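Local coordinates for protein probable uracil-DNA glycosylase (Acanthamoeba polyphaga mimivirus, PDB 5X55) that is a viral member of the uracil-DNA glycosylase superfamily, built around a four-stranded parallel beta sheet with helices packed against it, at residues Cys207-Pro212 / Val293-His298; Ala257-Leu262 / Gly266-Thr271; Phe275-Ile280 / Cys303-Pro308; Tyr287-Phe292 / Arg361-Ile366; Lys310-Thr315 / Phe351-Glu356. All coordinates share one frame; numbering follows the deposited sequence.

Interaction 1: Cys207-Pro212 / Val293-His298; sequences CSFSVP and VAWGAH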
# COMPACT_ATOMS: atom_id res chain seq x y z
N CYS A 207 1.64 -3.86 -3.52
CA CYS A 207 0.68 -2.76 -3.52
C CYS A 207 -0.42 -3.12 -2.55
O CYS A 207 -0.83 -4.28 -2.50
CB CYS A 207 0.06 -2.54 -4.89
SG CYS A 207 1.26 -2.41 -6.15
N SER A 208 -0.94 -2.13 -1.83
CA SER A 208 -2.10 -2.42 -1.00
C SER A 208 -3.31 -2.69 -1.89
O SER A 208 -3.46 -2.10 -2.97
CB SER A 208 -2.37 -1.29 0.00
OG SER A 208 -2.54 -0.02 -0.61
N PHE A 209 -4.12 -3.66 -1.45
CA PHE A 209 -5.41 -4.04 -2.04
C PHE A 209 -5.32 -4.73 -3.41
O PHE A 209 -6.19 -5.54 -3.72
CB PHE A 209 -6.33 -2.83 -2.08
CG PHE A 209 -6.68 -2.33 -0.70
CD1 PHE A 209 -7.63 -3.00 0.06
CD2 PHE A 209 -6.01 -1.24 -0.15
CE1 PHE A 209 -7.94 -2.57 1.35
CE2 PHE A 209 -6.31 -0.81 1.15
CZ PHE A 209 -7.27 -1.48 1.89
N SER A 210 -4.27 -4.49 -4.18
CA SER A 210 -4.20 -5.04 -5.53
C SER A 210 -3.73 -6.50 -5.55
O SER A 210 -2.98 -6.95 -4.67
CB SER A 210 -3.27 -4.18 -6.39
OG SER A 210 -3.19 -4.70 -7.70
N VAL A 211 -4.18 -7.24 -6.56
CA VAL A 211 -3.74 -8.61 -6.83
C VAL A 211 -3.46 -8.77 -8.32
O VAL A 211 -4.02 -8.03 -9.15
CB VAL A 211 -4.78 -9.66 -6.37
CG1 VAL A 211 -4.92 -9.67 -4.85
CG2 VAL A 211 -6.12 -9.46 -7.06
N PRO A 212 -2.63 -9.75 -8.70
CA PRO A 212 -2.35 -9.99 -10.12
C PRO A 212 -3.61 -10.32 -10.90
O PRO A 212 -4.62 -10.78 -10.34
CB PRO A 212 -1.40 -11.19 -10.11
CG PRO A 212 -0.74 -11.12 -8.77
CD PRO A 212 -1.83 -10.64 -7.84
N VAL A 293 -5.83 8.76 2.58
CA VAL A 293 -7.07 8.02 2.74
C VAL A 293 -6.86 6.98 3.83
O VAL A 293 -6.00 6.10 3.69
CB VAL A 293 -7.50 7.35 1.43
CG1 VAL A 293 -8.75 6.56 1.64
CG2 VAL A 293 -7.70 8.39 0.37
N ALA A 294 -7.61 7.10 4.93
CA ALA A 294 -7.46 6.24 6.10
C ALA A 294 -8.67 5.31 6.21
O ALA A 294 -9.74 5.72 6.67
CB ALA A 294 -7.28 7.07 7.37
N TRP A 295 -8.51 4.06 5.78
CA TRP A 295 -9.56 3.06 5.89
C TRP A 295 -9.23 2.14 7.08
O TRP A 295 -8.32 1.30 7.00
CB TRP A 295 -9.67 2.29 4.58
CG TRP A 295 -10.18 3.08 3.38
CD1 TRP A 295 -10.99 4.19 3.38
CD2 TRP A 295 -9.92 2.78 1.99
NE1 TRP A 295 -11.24 4.60 2.08
CE2 TRP A 295 -10.59 3.75 1.22
CE3 TRP A 295 -9.17 1.79 1.34
CZ2 TRP A 295 -10.54 3.76 -0.17
CZ3 TRP A 295 -9.13 1.79 -0.05
CH2 TRP A 295 -9.80 2.78 -0.79
N GLY A 296 -9.98 2.28 8.17
CA GLY A 296 -9.74 1.51 9.37
C GLY A 296 -8.87 2.25 10.38
O GLY A 296 -8.23 3.27 10.09
N ALA A 297 -8.85 1.70 11.60
CA ALA A 297 -8.24 2.40 12.73
C ALA A 297 -6.72 2.44 12.63
O ALA A 297 -6.09 3.44 12.98
CB ALA A 297 -8.68 1.73 14.04
N HIS A 298 -6.11 1.35 12.15
CA HIS A 298 -4.67 1.31 11.98
C HIS A 298 -4.17 2.36 10.98
O HIS A 298 -3.22 3.12 11.27
CB HIS A 298 -4.26 -0.10 11.53
CG HIS A 298 -2.82 -0.20 11.18
ND1 HIS A 298 -1.83 -0.25 12.14
CD2 HIS A 298 -2.19 -0.18 9.98
CE1 HIS A 298 -0.65 -0.29 11.54
NE2 HIS A 298 -0.84 -0.25 10.24
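F209 and W295 form a T-shaped aromatic pair that carries the whole contact. The six-membered ring of W295 turns its edge to one face of F209. The ring centroids lie 5.5 Å apart, with the planes at 77°. CZ3 of W295 sits over that face but nearer the rim than the centre, and lies 4.0 Å from F209 CE2. At the same rim, W295 CE3 is 3.8 Å from F209 CZ. Both side chains hold CG beside the backbone N and anti to the carbonyl carbon (chi1 -64° in F209, -67° in W295). F209 reaches out from an irregular loop, and W295 from the end of strand 291-295. V293 CG1, two residues earlier on that strand, rests over one face of W295. H350 and F345 also meet the indole edge to face. On the loop side the F209 ring touches M253 of strand 251-255, and S208 OG hydrogen-bonds to I187 O. This places the loop beside strands 185-189 and 251-255, with F209 bridging to W295 on strand 291-295. Between the two segments the link is wholly apolar. It depends on ring shape and burial, and slightly electropositive indole C-H groups facing the phenyl pi cloud would favour the perpendicular pose.

Interaction 2: Ala257-Leu262 / Gly266-Thr271; sequences AFTTVL and GVHART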
# COMPACT_ATOMS: atom_id res chain seq x y z
N ALA A 257 2.95 -2.70 6.67
CA ALA A 257 3.84 -3.84 6.80
C ALA A 257 4.15 -4.35 5.40
O ALA A 257 3.27 -4.90 4.73
CB ALA A 257 3.22 -4.95 7.66
N PHE A 258 5.40 -4.21 4.98
CA PHE A 258 5.70 -4.54 3.59
C PHE A 258 5.76 -6.03 3.31
O PHE A 258 5.69 -6.41 2.13
CB PHE A 258 7.01 -3.86 3.17
CG PHE A 258 6.85 -2.40 2.84
CD1 PHE A 258 6.58 -1.47 3.83
CD2 PHE A 258 6.94 -1.96 1.53
CE1 PHE A 258 6.43 -0.12 3.52
CE2 PHE A 258 6.79 -0.62 1.22
CZ PHE A 258 6.54 0.30 2.21
N THR A 259 5.86 -6.89 4.32
CA THR A 259 5.97 -8.32 4.10
C THR A 259 5.09 -9.10 5.06
O THR A 259 4.67 -8.61 6.10
CB THR A 259 7.42 -8.82 4.26
OG1 THR A 259 7.90 -8.45 5.57
CG2 THR A 259 8.32 -8.20 3.21
N THR A 260 4.81 -10.35 4.69
CA THR A 260 4.36 -11.36 5.62
C THR A 260 4.91 -12.70 5.15
O THR A 260 5.80 -12.74 4.30
CB THR A 260 2.83 -11.32 5.76
OG1 THR A 260 2.43 -12.17 6.85
CG2 THR A 260 2.11 -11.73 4.46
N VAL A 261 4.43 -13.78 5.73
CA VAL A 261 4.80 -15.13 5.31
C VAL A 261 3.60 -15.74 4.61
O VAL A 261 2.46 -15.53 5.05
CB VAL A 261 5.25 -16.01 6.50
CG1 VAL A 261 5.45 -17.46 6.08
CG2 VAL A 261 6.54 -15.46 7.11
N LEU A 262 3.85 -16.46 3.52
CA LEU A 262 2.77 -17.10 2.79
C LEU A 262 1.88 -17.91 3.74
O LEU A 262 2.38 -18.69 4.56
CB LEU A 262 3.35 -18.01 1.71
CG LEU A 262 2.38 -18.52 0.65
CD1 LEU A 262 1.88 -17.36 -0.19
CD2 LEU A 262 3.08 -19.56 -0.20
N GLY A 266 -0.22 -11.21 8.79
CA GLY A 266 0.30 -10.15 9.66
C GLY A 266 1.43 -10.52 10.59
O GLY A 266 1.51 -9.98 11.69
N VAL A 267 2.34 -11.42 10.19
CA VAL A 267 3.35 -11.88 11.14
C VAL A 267 4.56 -10.95 11.20
O VAL A 267 5.43 -11.17 12.05
CB VAL A 267 3.83 -13.32 10.84
CG1 VAL A 267 2.67 -14.30 10.98
CG2 VAL A 267 4.45 -13.43 9.45
N HIS A 268 4.63 -9.91 10.37
CA HIS A 268 5.74 -8.96 10.37
C HIS A 268 5.28 -7.55 10.71
O HIS A 268 5.79 -6.57 10.17
CB HIS A 268 6.46 -8.97 9.04
CG HIS A 268 7.07 -10.29 8.70
ND1 HIS A 268 7.47 -10.63 7.43
CD2 HIS A 268 7.35 -11.37 9.48
CE1 HIS A 268 7.96 -11.85 7.43
NE2 HIS A 268 7.90 -12.32 8.67
N ALA A 269 4.33 -7.43 11.64
CA ALA A 269 3.72 -6.14 11.92
C ALA A 269 4.67 -5.17 12.63
O ALA A 269 4.54 -3.96 12.45
CB ALA A 269 2.45 -6.34 12.75
N ARG A 270 5.60 -5.66 13.45
CA ARG A 270 6.54 -4.74 14.08
C ARG A 270 7.70 -4.41 13.15
O ARG A 270 8.24 -3.30 13.20
CB ARG A 270 7.10 -5.33 15.39
CG ARG A 270 6.09 -5.64 16.49
CD ARG A 270 5.78 -4.44 17.38
NE ARG A 270 4.39 -4.04 17.21
CZ ARG A 270 3.38 -4.46 17.98
NH1 ARG A 270 3.61 -5.29 19.03
NH2 ARG A 270 2.14 -4.04 17.71
N THR A 271 8.04 -5.36 12.28
CA THR A 271 9.25 -5.30 11.46
C THR A 271 9.42 -3.98 10.70
O THR A 271 10.52 -3.44 10.65
CB THR A 271 9.23 -6.49 10.50
OG1 THR A 271 9.13 -7.69 11.27
CG2 THR A 271 10.48 -6.53 9.64
O HOH W 1 2.92 -8.72 8.24
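The first torsions of T259 and H268 set their hydroxyl and imidazole side by side. T259 holds OG1 between its backbone N and carbonyl carbon (chi1 56°). H268 keeps CG beside its own N (chi1 -62°), which swings the imidazole toward the threonine. T259 OG1 and H268 ND1 then hydrogen-bond at 2.9 Å, with OG1 near the ring plane at the edge. W272 NE1 also bonds to this OG1, so the hydroxyl is held from two residues. A water makes a second link between the same pair. It donates to T259 O at 2.8 Å and accepts from H268 N at 3.0 Å. One residue on, T260 has OG1 anti to its backbone N, where V267 N gives OG1 a weak but nearly straight hydrogen bond of 3.4 Å (168°). The stronger partner of this hydroxyl is E264 O, in the short connection between the two segments. Apolar contacts close the rest. V261 CG2 lies 3.7 Å from V267 CG2 and 3.8 Å from H268 NE2, and A257 CB faces H268 O at 3.9 Å. Strand 260-261 pairs antiparallel with strand 164-165. Y157 of helix 146-159 stacks on the H268 ring, and F258 packs against helix 273-286, into which the 266-271 segment leads.

Interaction 3: Phe275-Ile280 / Cys303-Pro308; sequences FTADLI and CQRVDP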
# COMPACT_ATOMS: atom_id res chain seq x y z
N PHE A 275 10.45 2.00 9.30
CA PHE A 275 10.60 2.30 7.88
C PHE A 275 9.37 3.02 7.36
O PHE A 275 9.48 4.06 6.71
CB PHE A 275 10.84 1.00 7.10
CG PHE A 275 11.06 1.21 5.62
CD1 PHE A 275 12.32 1.52 5.13
CD2 PHE A 275 10.00 1.09 4.73
CE1 PHE A 275 12.53 1.70 3.76
CE2 PHE A 275 10.20 1.26 3.36
CZ PHE A 275 11.47 1.58 2.87
N THR A 276 8.18 2.50 7.67
CA THR A 276 6.95 3.15 7.21
C THR A 276 6.77 4.53 7.84
O THR A 276 6.33 5.47 7.17
CB THR A 276 5.75 2.24 7.50
OG1 THR A 276 5.91 1.00 6.81
CG2 THR A 276 4.45 2.90 7.01
N ALA A 277 7.14 4.68 9.12
CA ALA A 277 7.06 6.01 9.73
C ALA A 277 7.96 7.00 9.02
O ALA A 277 7.56 8.13 8.73
CB ALA A 277 7.41 5.93 11.22
N ASP A 278 9.20 6.58 8.69
CA ASP A 278 10.09 7.46 7.94
C ASP A 278 9.58 7.71 6.52
O ASP A 278 9.83 8.78 5.96
CB ASP A 278 11.50 6.87 7.91
CG ASP A 278 12.27 7.12 9.19
OD1 ASP A 278 11.91 8.06 9.94
OD2 ASP A 278 13.24 6.39 9.45
N LEU A 279 8.87 6.76 5.93
CA LEU A 279 8.31 7.00 4.60
C LEU A 279 7.21 8.06 4.65
O LEU A 279 7.20 9.01 3.85
CB LEU A 279 7.79 5.67 4.03
CG LEU A 279 7.06 5.63 2.69
CD1 LEU A 279 7.81 6.43 1.62
CD2 LEU A 279 6.85 4.16 2.28
N ILE A 280 6.28 7.92 5.61
CA ILE A 280 5.23 8.93 5.79
C ILE A 280 5.85 10.29 6.06
O ILE A 280 5.48 11.30 5.43
CB ILE A 280 4.28 8.54 6.94
CG1 ILE A 280 3.75 7.09 6.83
CG2 ILE A 280 3.14 9.55 7.08
CD1 ILE A 280 2.91 6.83 5.67
N CYS A 303 -2.12 7.96 9.77
CA CYS A 303 -2.37 9.26 9.16
C CYS A 303 -2.36 10.40 10.18
O CYS A 303 -2.33 11.57 9.78
CB CYS A 303 -3.69 9.25 8.41
SG CYS A 303 -3.61 8.27 6.87
N GLN A 304 -2.41 10.09 11.46
CA GLN A 304 -2.19 11.13 12.46
C GLN A 304 -0.73 11.48 12.66
O GLN A 304 -0.41 12.30 13.52
CB GLN A 304 -2.84 10.71 13.77
CG GLN A 304 -4.34 10.74 13.61
CD GLN A 304 -5.07 10.32 14.83
OE1 GLN A 304 -5.09 11.06 15.83
NE2 GLN A 304 -5.66 9.13 14.79
N ARG A 305 0.19 10.88 11.89
CA ARG A 305 1.51 11.47 11.79
C ARG A 305 1.51 12.70 10.91
O ARG A 305 2.50 13.44 10.91
CB ARG A 305 2.52 10.47 11.21
CG ARG A 305 2.69 9.17 11.99
CD ARG A 305 3.77 8.35 11.33
NE ARG A 305 5.10 8.94 11.51
CZ ARG A 305 5.88 8.69 12.56
NH1 ARG A 305 5.45 7.86 13.52
NH2 ARG A 305 7.07 9.26 12.66
N VAL A 306 0.43 12.93 10.17
CA VAL A 306 0.39 13.89 9.07
C VAL A 306 -0.30 15.15 9.56
O VAL A 306 -1.32 15.09 10.26
CB VAL A 306 -0.36 13.29 7.85
CG1 VAL A 306 -0.50 14.31 6.75
CG2 VAL A 306 0.34 12.01 7.33
N ASP A 307 0.26 16.30 9.21
CA ASP A 307 -0.32 17.60 9.53
C ASP A 307 -1.61 17.82 8.74
O ASP A 307 -1.54 18.02 7.52
CB ASP A 307 0.68 18.70 9.20
CG ASP A 307 0.24 20.07 9.69
OD1 ASP A 307 -0.94 20.22 10.10
OD2 ASP A 307 1.09 20.98 9.68
N PRO A 308 -2.78 17.84 9.38
CA PRO A 308 -4.04 17.92 8.63
C PRO A 308 -4.36 19.30 8.08
O PRO A 308 -5.39 19.45 7.41
CB PRO A 308 -5.09 17.49 9.68
CG PRO A 308 -4.48 17.88 10.99
CD PRO A 308 -2.99 17.70 10.83
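The guanidinium of R305 lies flat against A277, whose CB sits over the centre of one face. A277 CB is 3.4 Å from R305 CZ and 3.6 Å from both R305 NH1 and NH2, so the methyl group meets the middle of the plane. A bend at chi3 (70°) lays the group along the helix surface. The charge is met beyond the segment: R305 NH2 makes a salt bridge with D281, one turn further along the same helix. D278 is more distant, with OD1 5.7 Å from R305 NH2, and its carboxylate pairs instead with K144. The arginine comes from a type I beta turn, C303 to V306, closed by V306 N bonding to C303 O at 3.1 Å. This turn follows helix 297-303 in the beta-alpha-beta crossover between the neighbouring parallel strands 291-295 and 312-316. The turn packs on helix 273-286, which precedes the first of these strands. Deeper in, I280 and V306 cross at about a right angle. I280 CG2 stands anti to its backbone N and meets V306 CG2 at 3.7 Å. I280 CG2 is also 4.3 Å from R305 CB, where the arginine chain starts. V306 also touches F292 of the sheet and H311 in the loop ahead of strand 312-316.

Interaction 4: Tyr287-Phe292 / Arg361-Ile366; sequences YDDLIF and RNKKPI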
# COMPACT_ATOMS: atom_id res chain seq x y z
N TYR A 287 6.72 17.35 0.58
CA TYR A 287 5.69 17.61 -0.41
C TYR A 287 4.45 18.20 0.25
O TYR A 287 4.26 18.10 1.47
CB TYR A 287 5.33 16.33 -1.20
CG TYR A 287 6.53 15.80 -1.92
CD1 TYR A 287 6.92 16.33 -3.15
CD2 TYR A 287 7.32 14.82 -1.36
CE1 TYR A 287 8.05 15.87 -3.80
CE2 TYR A 287 8.46 14.36 -2.00
CZ TYR A 287 8.81 14.90 -3.22
OH TYR A 287 9.92 14.46 -3.88
N ASP A 288 3.61 18.81 -0.57
CA ASP A 288 2.49 19.53 -0.01
C ASP A 288 1.18 19.08 -0.61
O ASP A 288 1.11 18.63 -1.77
CB ASP A 288 2.68 21.02 -0.18
CG ASP A 288 3.80 21.56 0.71
OD1 ASP A 288 4.39 22.61 0.37
OD2 ASP A 288 4.11 20.92 1.74
N ASP A 289 0.14 19.17 0.23
CA ASP A 289 -1.22 18.99 -0.24
C ASP A 289 -1.42 17.60 -0.85
O ASP A 289 -2.00 17.44 -1.93
CB ASP A 289 -1.56 20.09 -1.26
CG ASP A 289 -3.02 20.17 -1.56
OD1 ASP A 289 -3.35 20.24 -2.76
OD2 ASP A 289 -3.83 20.16 -0.60
N LEU A 290 -0.86 16.59 -0.19
CA LEU A 290 -1.17 15.22 -0.56
C LEU A 290 -2.54 14.87 0.01
O LEU A 290 -3.04 15.52 0.92
CB LEU A 290 -0.12 14.24 -0.03
CG LEU A 290 1.32 14.53 -0.42
CD1 LEU A 290 2.25 13.44 0.12
CD2 LEU A 290 1.48 14.67 -1.92
N ILE A 291 -3.14 13.82 -0.54
CA ILE A 291 -4.38 13.29 0.01
C ILE A 291 -4.08 11.95 0.68
O ILE A 291 -3.56 11.03 0.03
CB ILE A 291 -5.46 13.15 -1.07
CG1 ILE A 291 -5.69 14.52 -1.71
CG2 ILE A 291 -6.73 12.59 -0.43
CD1 ILE A 291 -6.39 14.46 -3.05
N PHE A 292 -4.41 11.84 1.96
CA PHE A 292 -4.28 10.61 2.73
C PHE A 292 -5.66 10.01 2.97
O PHE A 292 -6.55 10.69 3.50
CB PHE A 292 -3.56 10.85 4.07
CG PHE A 292 -2.08 11.06 3.94
CD1 PHE A 292 -1.57 12.30 3.59
CD2 PHE A 292 -1.20 10.00 4.13
CE1 PHE A 292 -0.21 12.51 3.45
CE2 PHE A 292 0.19 10.18 3.99
CZ PHE A 292 0.68 11.44 3.64
N ARG A 361 -7.42 22.10 -6.13
CA ARG A 361 -6.04 22.57 -6.25
C ARG A 361 -5.52 22.49 -7.69
O ARG A 361 -4.30 22.42 -7.90
CB ARG A 361 -5.12 21.80 -5.30
CG ARG A 361 -5.72 21.61 -3.93
CD ARG A 361 -5.71 22.89 -3.12
NE ARG A 361 -6.43 22.77 -1.85
CZ ARG A 361 -5.84 22.66 -0.66
NH1 ARG A 361 -4.51 22.65 -0.57
NH2 ARG A 361 -6.58 22.57 0.44
N ASN A 362 -6.41 22.50 -8.68
CA ASN A 362 -6.06 22.58 -10.11
C ASN A 362 -5.09 21.47 -10.54
O ASN A 362 -4.42 21.60 -11.58
CB ASN A 362 -5.47 23.95 -10.47
CG ASN A 362 -6.44 25.09 -10.22
OD1 ASN A 362 -6.15 26.00 -9.45
ND2 ASN A 362 -7.59 25.04 -10.88
N LYS A 363 -5.01 20.39 -9.77
CA LYS A 363 -4.16 19.26 -10.12
C LYS A 363 -4.89 18.33 -11.09
O LYS A 363 -6.12 18.32 -11.18
CB LYS A 363 -3.76 18.50 -8.86
CG LYS A 363 -3.05 19.38 -7.84
CD LYS A 363 -2.87 18.66 -6.52
CE LYS A 363 -1.71 19.24 -5.74
NZ LYS A 363 -0.72 18.17 -5.45
N LYS A 364 -4.10 17.55 -11.83
CA LYS A 364 -4.68 16.67 -12.84
C LYS A 364 -5.48 15.56 -12.15
O LYS A 364 -5.02 14.99 -11.16
CB LYS A 364 -3.59 16.07 -13.71
CG LYS A 364 -2.59 17.09 -14.23
CD LYS A 364 -2.02 16.67 -15.59
CE LYS A 364 -1.09 17.73 -16.19
NZ LYS A 364 -1.78 19.01 -16.52
N PRO A 365 -6.67 15.24 -12.65
CA PRO A 365 -7.52 14.26 -11.96
C PRO A 365 -6.99 12.84 -12.13
O PRO A 365 -6.05 12.56 -12.87
CB PRO A 365 -8.88 14.43 -12.63
CG PRO A 365 -8.55 14.92 -14.00
CD PRO A 365 -7.33 15.82 -13.83
N ILE A 366 -7.63 11.93 -11.40
CA ILE A 366 -7.37 10.50 -11.51
C ILE A 366 -8.60 9.85 -12.13
O ILE A 366 -9.73 10.05 -11.65
CB ILE A 366 -7.05 9.86 -10.15
CG1 ILE A 366 -5.69 10.35 -9.63
CG2 ILE A 366 -7.09 8.36 -10.29
CD1 ILE A 366 -5.34 9.85 -8.22
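D289 and R361 form a salt bridge, with D289 OD2 2.6 Å from R361 NH1. The approach is not end-on. OD2 lies over one face of the guanidinium, and the carboxylate and guanidinium planes are nearly parallel, 3° apart. H357 NE2 hydrogen-bonds to the same OD2, so this oxygen has one partner in helix 350-360 and one just after it. That helix finishes in a Schellman motif. N362 is its C-prime residue, with K363 N bonding to L358 O and N362 N to K359 O. R361 leaves the helix just before the motif closes. D289 sits at the foot of strand 291-295, in the loop between helix 273-286 and strand 291-295. Its CG is anti to the backbone N (chi1 -167°), which carries the carboxylate out to the arginine. D289 OD1 instead faces the aliphatic part of R361. K363 approaches the aspartate too, but more loosely. K363 NZ is 4.3 Å from D289 OD1, beyond a salt bridge. The two cations, R361 and K363, and the H357 bond would probably favour the ionised carboxylate. The K363 chain also lies on L358. K363 CE makes the nearest touch, 3.5 Å from D289 OD1.

Interaction 5: Lys310-Thr315 / Phe351-Glu356; sequences KHYIIT and FGKINE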
# COMPACT_ATOMS: atom_id res chain seq x y z
N LYS A 310 -1.78 20.97 6.39
CA LYS A 310 -0.89 20.90 5.25
C LYS A 310 -1.34 19.84 4.25
O LYS A 310 -0.93 19.88 3.08
CB LYS A 310 0.50 20.59 5.79
CG LYS A 310 1.66 21.15 5.07
CD LYS A 310 2.78 20.13 4.99
CE LYS A 310 4.05 20.88 4.75
NZ LYS A 310 3.80 22.09 3.89
N HIS A 311 -2.14 18.88 4.70
CA HIS A 311 -2.52 17.73 3.90
C HIS A 311 -3.96 17.37 4.22
O HIS A 311 -4.46 17.64 5.32
CB HIS A 311 -1.62 16.51 4.15
CG HIS A 311 -0.19 16.73 3.81
ND1 HIS A 311 0.27 16.75 2.50
CD2 HIS A 311 0.90 16.94 4.59
CE1 HIS A 311 1.57 16.96 2.50
NE2 HIS A 311 1.98 17.08 3.75
N TYR A 312 -4.60 16.71 3.27
CA TYR A 312 -6.02 16.38 3.34
C TYR A 312 -6.18 14.90 3.71
O TYR A 312 -5.70 14.02 2.99
CB TYR A 312 -6.66 16.70 1.99
CG TYR A 312 -8.14 16.46 1.88
CD1 TYR A 312 -9.03 16.93 2.84
CD2 TYR A 312 -8.65 15.78 0.78
CE1 TYR A 312 -10.40 16.71 2.71
CE2 TYR A 312 -10.01 15.56 0.65
CZ TYR A 312 -10.88 16.03 1.61
OH TYR A 312 -12.23 15.79 1.44
N ILE A 313 -6.87 14.63 4.83
CA ILE A 313 -7.03 13.28 5.37
C ILE A 313 -8.50 12.89 5.37
O ILE A 313 -9.34 13.58 5.97
CB ILE A 313 -6.46 13.16 6.79
CG1 ILE A 313 -4.99 13.61 6.83
CG2 ILE A 313 -6.59 11.72 7.27
CD1 ILE A 313 -4.42 13.76 8.22
N ILE A 314 -8.81 11.77 4.73
CA ILE A 314 -10.17 11.25 4.57
C ILE A 314 -10.24 9.94 5.33
O ILE A 314 -9.43 9.03 5.06
CB ILE A 314 -10.51 11.00 3.09
CG1 ILE A 314 -10.46 12.29 2.27
CG2 ILE A 314 -11.87 10.35 2.94
CD1 ILE A 314 -10.54 12.00 0.75
N THR A 315 -11.19 9.82 6.25
CA THR A 315 -11.22 8.70 7.19
C THR A 315 -12.58 8.02 7.20
O THR A 315 -13.62 8.69 7.25
CB THR A 315 -10.88 9.16 8.62
OG1 THR A 315 -9.65 9.89 8.60
CG2 THR A 315 -10.70 7.98 9.50
N PHE A 351 -13.72 8.50 -3.42
CA PHE A 351 -13.08 8.92 -4.66
C PHE A 351 -13.67 10.21 -5.18
O PHE A 351 -12.96 10.99 -5.82
CB PHE A 351 -13.19 7.77 -5.67
CG PHE A 351 -12.57 6.50 -5.15
CD1 PHE A 351 -11.22 6.25 -5.32
CD2 PHE A 351 -13.34 5.59 -4.43
CE1 PHE A 351 -10.63 5.09 -4.81
CE2 PHE A 351 -12.77 4.42 -3.92
CZ PHE A 351 -11.41 4.18 -4.09
N GLY A 352 -14.95 10.47 -4.90
CA GLY A 352 -15.50 11.79 -5.14
C GLY A 352 -14.78 12.85 -4.32
O GLY A 352 -14.46 13.93 -4.83
N LYS A 353 -14.46 12.54 -3.06
CA LYS A 353 -13.73 13.49 -2.24
C LYS A 353 -12.31 13.71 -2.77
O LYS A 353 -11.82 14.86 -2.79
CB LYS A 353 -13.71 13.02 -0.78
CG LYS A 353 -15.10 12.90 -0.22
CD LYS A 353 -15.21 13.33 1.22
CE LYS A 353 -14.61 12.30 2.16
NZ LYS A 353 -14.99 12.60 3.59
N ILE A 354 -11.63 12.64 -3.19
CA ILE A 354 -10.31 12.80 -3.82
C ILE A 354 -10.42 13.71 -5.04
O ILE A 354 -9.58 14.60 -5.26
CB ILE A 354 -9.72 11.44 -4.20
CG1 ILE A 354 -9.39 10.62 -2.95
CG2 ILE A 354 -8.49 11.63 -5.10
CD1 ILE A 354 -9.16 9.14 -3.23
N ASN A 355 -11.43 13.46 -5.87
CA ASN A 355 -11.63 14.23 -7.09
C ASN A 355 -11.80 15.71 -6.77
O ASN A 355 -11.18 16.57 -7.41
CB ASN A 355 -12.86 13.72 -7.83
CG ASN A 355 -12.62 12.41 -8.53
OD1 ASN A 355 -11.48 11.97 -8.69
ND2 ASN A 355 -13.71 11.79 -8.98
N GLU A 356 -12.68 16.01 -5.82
CA GLU A 356 -12.97 17.40 -5.52
C GLU A 356 -11.74 18.10 -4.96
O GLU A 356 -11.48 19.25 -5.32
CB GLU A 356 -14.15 17.51 -4.57
CG GLU A 356 -15.47 17.01 -5.17
CD GLU A 356 -15.69 17.47 -6.62
OE1 GLU A 356 -15.72 18.69 -6.88
OE2 GLU A 356 -15.80 16.59 -7.51
O HOH W 2 -13.09 16.72 -0.92
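This is a strand-to-helix contact at the edge of the parallel sheet, where Y312 and I314 of outermost strand 312-316 meet K353 and I354 of helix 350-360. The axes of segments 312-315 and 351-356 run almost antiparallel (169°) and approach to 10.1 Å. I314 and the K353 chain slide past each other in opposite directions. K353 bends at chi2 and chi3, which brings its CE to 3.5 Å from I314 CG2. I314 CD1 reaches K353 CB at 3.7 Å and meets I354 CG1 at 4.1 Å. Y312 crosses K353 at about a right angle, with its OH 3.8 Å from K353 CB. H357, one turn on in the helix, stacks on the tyrosine ring. A water lies 2.7 Å from Y312 OH and donates to K353 O at 2.9 Å. The lysine thus contributes its hydrocarbon chain to apolar packing, while between these two segments a water links the tyrosine hydroxyl to a backbone carbonyl.

How the interactions relate
Interaction 1 opens first, at 207-212, and closes a long loop at 293-298. Interaction 2 is nested inside that loop, a short local closure ahead of helix 273-286. Interaction 3 starts on this helix and ends after helix 297-303, so it crosses interaction 1. Interaction 4 opens at 287-292 and crosses both 1 and 3. It closes last, at 361-366, and holds interaction 5 within its span. Interactions 1 and 4 use strand 291-295 and interaction 5 its neighbour 312-316; a probable hydrogen bond joins A294 N to I314 O (2.7 Å). F258 joins interaction 2 to the helix of interaction 3. Interactions 2 and 5 lie on opposite sides of the chain's centre, their centres about 28 Å apart.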